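Local structure of minor pilin subunit PapF (Escherichia coli, 2W07) at residues B[70-74]-B[93-97]; B[80-86]-B[121-127]. The protein serves as the adaptor subunit of P pili, the surface filaments that enable E. coli to colonize the epithelium of specific host organs. The protein carries 1 engineered substitution. The contacts are given in a common frame with arbitrary orientation. Numbering follows the deposited sequence.

Contact 1 (B[70-74]-B[93-97]); sequences QNNVL and TPLTL
The two segments meet at a steep angle, with end-to-end directions of residues 71-74 and 94-97 69° apart. Their nearest CA atoms, those of N72 and T96, lie 4.6 Å apart. N71 and N72 have phi of -120° and -147° with psi near +25°, which bends the chain just before the extended strand residues V73 and L74. P94, L95 and T96 are extended, with psi of 163°, 90° and 135°. One backbone hydrogen bond joins the segments, from L97 N to N71 O at 3.0 Å. T96 CA adds a CA-H...O contact to the same N71 O at 3.3 Å.

L97 has the largest area covered. Its m,t rotamer brings CD1 to 3.5 Å from L74 CD2 and 3.4 Å from V73 O. L74 is also m,t. N72 takes the p rotamer and sets CB 3.4 Å from L95 O. Its ND2 lies 3.9 Å from P94 CB, but its hydrogen bond goes to L85 O. N71 ND2 approaches T96 OG1 to 3.3 Å with poor hydrogen-bond geometry. L95 turns its side-chain end away.

Loop residues 93-97 thus pack against the chain entering strand 73-75, outermost of its sheet within this chain, in the immunoglobulin-like pilin fold.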
# COMPACT_ATOMS: atom_id res chain seq x y z
N GLN B 70 -0.10 -25.02 5.81
CA GLN B 70 -0.24 -24.29 4.55
C GLN B 70 -0.16 -22.79 4.83
O GLN B 70 -0.64 -22.31 5.86
CB GLN B 70 -1.57 -24.65 3.88
CG GLN B 70 -1.70 -26.13 3.53
CD GLN B 70 -1.90 -27.01 4.75
OE1 GLN B 70 -1.51 -28.18 4.76
NE2 GLN B 70 -2.53 -26.45 5.78
N ASN B 71 0.45 -22.05 3.91
CA ASN B 71 0.61 -20.61 4.09
C ASN B 71 -0.04 -19.77 3.00
O ASN B 71 0.32 -18.61 2.80
CB ASN B 71 2.10 -20.27 4.15
CG ASN B 71 2.82 -20.60 2.86
OD1 ASN B 71 2.42 -21.52 2.13
ND2 ASN B 71 3.89 -19.87 2.56
N ASN B 72 -1.02 -20.35 2.31
CA ASN B 72 -1.69 -19.64 1.24
C ASN B 72 -3.15 -20.07 1.15
O ASN B 72 -3.76 -19.99 0.08
CB ASN B 72 -1.00 -19.93 -0.09
CG ASN B 72 -1.15 -21.38 -0.51
OD1 ASN B 72 -0.96 -22.30 0.29
ND2 ASN B 72 -1.50 -21.60 -1.78
N VAL B 73 -3.69 -20.51 2.27
CA VAL B 73 -5.06 -20.98 2.31
C VAL B 73 -5.94 -20.23 3.29
O VAL B 73 -5.62 -20.10 4.47
CB VAL B 73 -5.12 -22.49 2.65
CG1 VAL B 73 -6.55 -22.98 2.63
CG2 VAL B 73 -4.27 -23.27 1.65
N LEU B 74 -7.06 -19.72 2.78
CA LEU B 74 -8.02 -18.98 3.58
C LEU B 74 -9.08 -19.94 4.09
O LEU B 74 -9.49 -20.85 3.38
CB LEU B 74 -8.70 -17.91 2.74
CG LEU B 74 -7.86 -16.77 2.16
CD1 LEU B 74 -8.68 -16.00 1.14
CD2 LEU B 74 -7.39 -15.87 3.29
N THR B 93 2.99 -21.22 -8.77
CA THR B 93 3.53 -20.44 -7.66
C THR B 93 2.44 -20.00 -6.68
O THR B 93 1.44 -19.41 -7.08
CB THR B 93 4.27 -19.18 -8.18
OG1 THR B 93 4.58 -18.34 -7.07
CG2 THR B 93 3.40 -18.43 -9.17
N PRO B 94 2.63 -20.29 -5.39
CA PRO B 94 1.66 -19.93 -4.35
C PRO B 94 1.65 -18.45 -4.00
O PRO B 94 2.59 -17.72 -4.33
CB PRO B 94 2.10 -20.79 -3.17
CG PRO B 94 3.59 -20.76 -3.30
CD PRO B 94 3.78 -21.00 -4.79
N LEU B 95 0.59 -18.01 -3.34
CA LEU B 95 0.44 -16.62 -2.92
C LEU B 95 0.30 -16.56 -1.41
O LEU B 95 -0.81 -16.62 -0.88
CB LEU B 95 -0.79 -15.99 -3.59
CG LEU B 95 -1.18 -14.59 -3.12
CD1 LEU B 95 0.01 -13.65 -3.23
CD2 LEU B 95 -2.34 -14.09 -3.97
N THR B 96 1.43 -16.43 -0.72
CA THR B 96 1.47 -16.35 0.74
C THR B 96 0.53 -15.29 1.29
O THR B 96 0.49 -14.16 0.79
CB THR B 96 2.89 -16.05 1.24
OG1 THR B 96 3.79 -17.07 0.78
CG2 THR B 96 2.93 -16.00 2.76
N LEU B 97 -0.21 -15.65 2.33
CA LEU B 97 -1.15 -14.74 2.96
C LEU B 97 -0.47 -13.80 3.95
O LEU B 97 0.32 -14.24 4.78
CB LEU B 97 -2.25 -15.54 3.68
CG LEU B 97 -3.21 -16.30 2.75
CD1 LEU B 97 -4.12 -17.20 3.56
CD2 LEU B 97 -4.02 -15.29 1.95

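Contact 2 (B[80-86]-B[121-127]); sequences HFGIALY and TSVPFRN
Strands 81-86 and 121-126 are antiparallel neighbours in the larger sheet of the immunoglobulin-like pilin fold. Their axes approach to 4.4 Å, with 144° between N-to-C directions. The hydrogen-bonded pairs are G82-F125, A84-V123 and Y86-T121. F81-R126, I83-P124 and L85-S122 are the non-hydrogen-bonded pairs. H80, Y86 and T121 are the most covered residues. H80 precedes strand 81-86, at the far end from the other two.

Y86 and T121 form the last hydrogen-bonded pair of the two segments; both strands continue beyond it. Y86 N donates to T121 O and T121 N donates to Y86 O, each at 2.7 Å. Both side chains are m at chi1 and share a sheet face with A84, V123 and F125. Their CB atoms lie 4.2 Å apart. The Y86 ring runs along that face, with CE1 3.4 Å from V123 CG1. T121 OG1 bonds outside the pair, to G88 O among others.

In the middle, A84 N to V123 O and V123 N to A84 O both measure 2.9 Å. G82 N to F125 O and F125 N to G82 O both measure 2.7 Å. The other face carries F81, I83, L85, S122, P124 and R126. There F81 CZ meets P124 CB at 3.9 Å, and L85 and S122 also pack on apolar side chains of the PapD chaperone chain. This is consistent with donor strand complementation. R126 sends its guanidinium away, to a salt bridge with E33.

H80 has a positive phi, 66°, so the chain turns at the start of the strand. H80 O accepts N127 N at 3.1 Å and lies 3.1 Å from R126 CA.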
# COMPACT_ATOMS: atom_id res chain seq x y z
N HIS B 80 -12.85 -27.44 7.81
CA HIS B 80 -12.04 -28.29 6.94
C HIS B 80 -12.11 -27.94 5.45
O HIS B 80 -11.63 -28.69 4.60
CB HIS B 80 -12.43 -29.76 7.12
CG HIS B 80 -12.07 -30.31 8.47
ND1 HIS B 80 -10.78 -30.30 8.95
CD2 HIS B 80 -12.83 -30.88 9.43
CE1 HIS B 80 -10.76 -30.84 10.16
NE2 HIS B 80 -11.99 -31.19 10.48
N PHE B 81 -12.69 -26.79 5.14
CA PHE B 81 -12.80 -26.35 3.75
C PHE B 81 -12.25 -24.94 3.59
O PHE B 81 -12.65 -24.02 4.32
CB PHE B 81 -14.25 -26.39 3.30
CG PHE B 81 -14.44 -25.98 1.87
CD1 PHE B 81 -14.16 -26.86 0.84
CD2 PHE B 81 -14.86 -24.69 1.56
CE1 PHE B 81 -14.29 -26.46 -0.49
CE2 PHE B 81 -15.00 -24.29 0.24
CZ PHE B 81 -14.71 -25.17 -0.78
N GLY B 82 -11.35 -24.75 2.64
CA GLY B 82 -10.79 -23.43 2.43
C GLY B 82 -10.50 -23.10 0.98
O GLY B 82 -10.74 -23.91 0.09
N ILE B 83 -9.99 -21.90 0.76
CA ILE B 83 -9.65 -21.45 -0.59
C ILE B 83 -8.16 -21.16 -0.63
O ILE B 83 -7.67 -20.31 0.10
CB ILE B 83 -10.42 -20.17 -0.96
CG1 ILE B 83 -11.92 -20.40 -0.84
CG2 ILE B 83 -10.06 -19.74 -2.38
CD1 ILE B 83 -12.48 -21.44 -1.79
N ALA B 84 -7.44 -21.89 -1.48
CA ALA B 84 -5.99 -21.71 -1.63
C ALA B 84 -5.73 -20.64 -2.70
O ALA B 84 -6.45 -20.57 -3.69
CB ALA B 84 -5.34 -23.03 -2.03
N LEU B 85 -4.69 -19.83 -2.50
CA LEU B 85 -4.37 -18.77 -3.45
C LEU B 85 -3.00 -18.93 -4.11
O LEU B 85 -2.04 -19.37 -3.48
CB LEU B 85 -4.42 -17.40 -2.75
CG LEU B 85 -5.68 -16.97 -2.00
CD1 LEU B 85 -5.48 -15.56 -1.46
CD2 LEU B 85 -6.88 -17.02 -2.92
N TYR B 86 -2.93 -18.56 -5.39
CA TYR B 86 -1.69 -18.63 -6.15
C TYR B 86 -1.50 -17.36 -6.98
O TYR B 86 -2.48 -16.77 -7.45
CB TYR B 86 -1.71 -19.84 -7.09
CG TYR B 86 -1.82 -21.18 -6.38
CD1 TYR B 86 -3.05 -21.63 -5.91
CD2 TYR B 86 -0.69 -21.97 -6.17
CE1 TYR B 86 -3.16 -22.84 -5.23
CE2 TYR B 86 -0.79 -23.19 -5.49
CZ TYR B 86 -2.03 -23.62 -5.03
OH TYR B 86 -2.14 -24.81 -4.36
N THR B 121 -4.85 -16.74 -8.74
CA THR B 121 -5.69 -17.91 -8.89
C THR B 121 -6.14 -18.48 -7.55
O THR B 121 -5.35 -18.63 -6.62
CB THR B 121 -4.96 -19.00 -9.68
OG1 THR B 121 -4.72 -18.53 -11.01
CG2 THR B 121 -5.78 -20.27 -9.74
N SER B 122 -7.44 -18.77 -7.46
CA SER B 122 -8.02 -19.32 -6.25
C SER B 122 -8.59 -20.69 -6.56
O SER B 122 -9.29 -20.88 -7.55
CB SER B 122 -9.14 -18.40 -5.74
OG SER B 122 -8.67 -17.08 -5.54
N VAL B 123 -8.28 -21.66 -5.71
CA VAL B 123 -8.77 -23.02 -5.90
C VAL B 123 -9.21 -23.65 -4.58
O VAL B 123 -8.49 -23.61 -3.59
CB VAL B 123 -7.68 -23.90 -6.57
CG1 VAL B 123 -6.37 -23.74 -5.84
CG2 VAL B 123 -8.12 -25.36 -6.57
N PRO B 124 -10.42 -24.22 -4.56
CA PRO B 124 -10.96 -24.86 -3.36
C PRO B 124 -10.01 -25.91 -2.79
O PRO B 124 -9.30 -26.58 -3.53
CB PRO B 124 -12.30 -25.43 -3.83
CG PRO B 124 -12.09 -25.65 -5.29
CD PRO B 124 -11.35 -24.40 -5.70
N PHE B 125 -10.01 -26.03 -1.46
CA PHE B 125 -9.13 -26.96 -0.78
C PHE B 125 -9.73 -27.52 0.51
O PHE B 125 -10.11 -26.77 1.40
CB PHE B 125 -7.81 -26.25 -0.46
CG PHE B 125 -6.84 -27.09 0.32
CD1 PHE B 125 -6.16 -28.14 -0.28
CD2 PHE B 125 -6.60 -26.82 1.67
CE1 PHE B 125 -5.26 -28.92 0.45
CE2 PHE B 125 -5.69 -27.59 2.40
CZ PHE B 125 -5.03 -28.64 1.79
N ARG B 126 -9.82 -28.84 0.61
CA ARG B 126 -10.34 -29.44 1.84
C ARG B 126 -9.23 -30.24 2.49
O ARG B 126 -8.67 -31.16 1.89
CB ARG B 126 -11.59 -30.29 1.57
CG ARG B 126 -11.51 -31.32 0.47
CD ARG B 126 -12.90 -31.89 0.20
NE ARG B 126 -12.90 -32.92 -0.84
CZ ARG B 126 -12.68 -34.22 -0.61
NH1 ARG B 126 -12.46 -34.65 0.62
NH2 ARG B 126 -12.68 -35.07 -1.63
N ASN B 127 -8.91 -29.86 3.72
CA ASN B 127 -7.83 -30.48 4.49
C ASN B 127 -8.28 -31.65 5.35
O ASN B 127 -7.59 -32.02 6.30
CB ASN B 127 -7.18 -29.43 5.38
CG ASN B 127 -8.12 -28.95 6.47
OD1 ASN B 127 -9.33 -29.14 6.38
ND2 ASN B 127 -7.56 -28.32 7.50

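How the contacts relate
Strand 81-87 joins the two contacts. It pairs with 116-126 in contact 2, and its other side takes the chain of contact 1: L85 N lies 2.7 Å from N72 O, and I83 O lies 2.8 Å from L74 N, both probable hydrogen bonds. Contact 2 is buried and regular, held by seven backbone hydrogen bonds. Contact 1 is partly exposed, with one backbone hydrogen bond and a leucine pair. Its loop also returns to strand 81-87, where P94 CA packs 3.6 Å from Y86 CD2. The segments alternate along the chain. Contact 2 is sheet interior, while contact 1 lies beside the outermost strand of this chain's sheet.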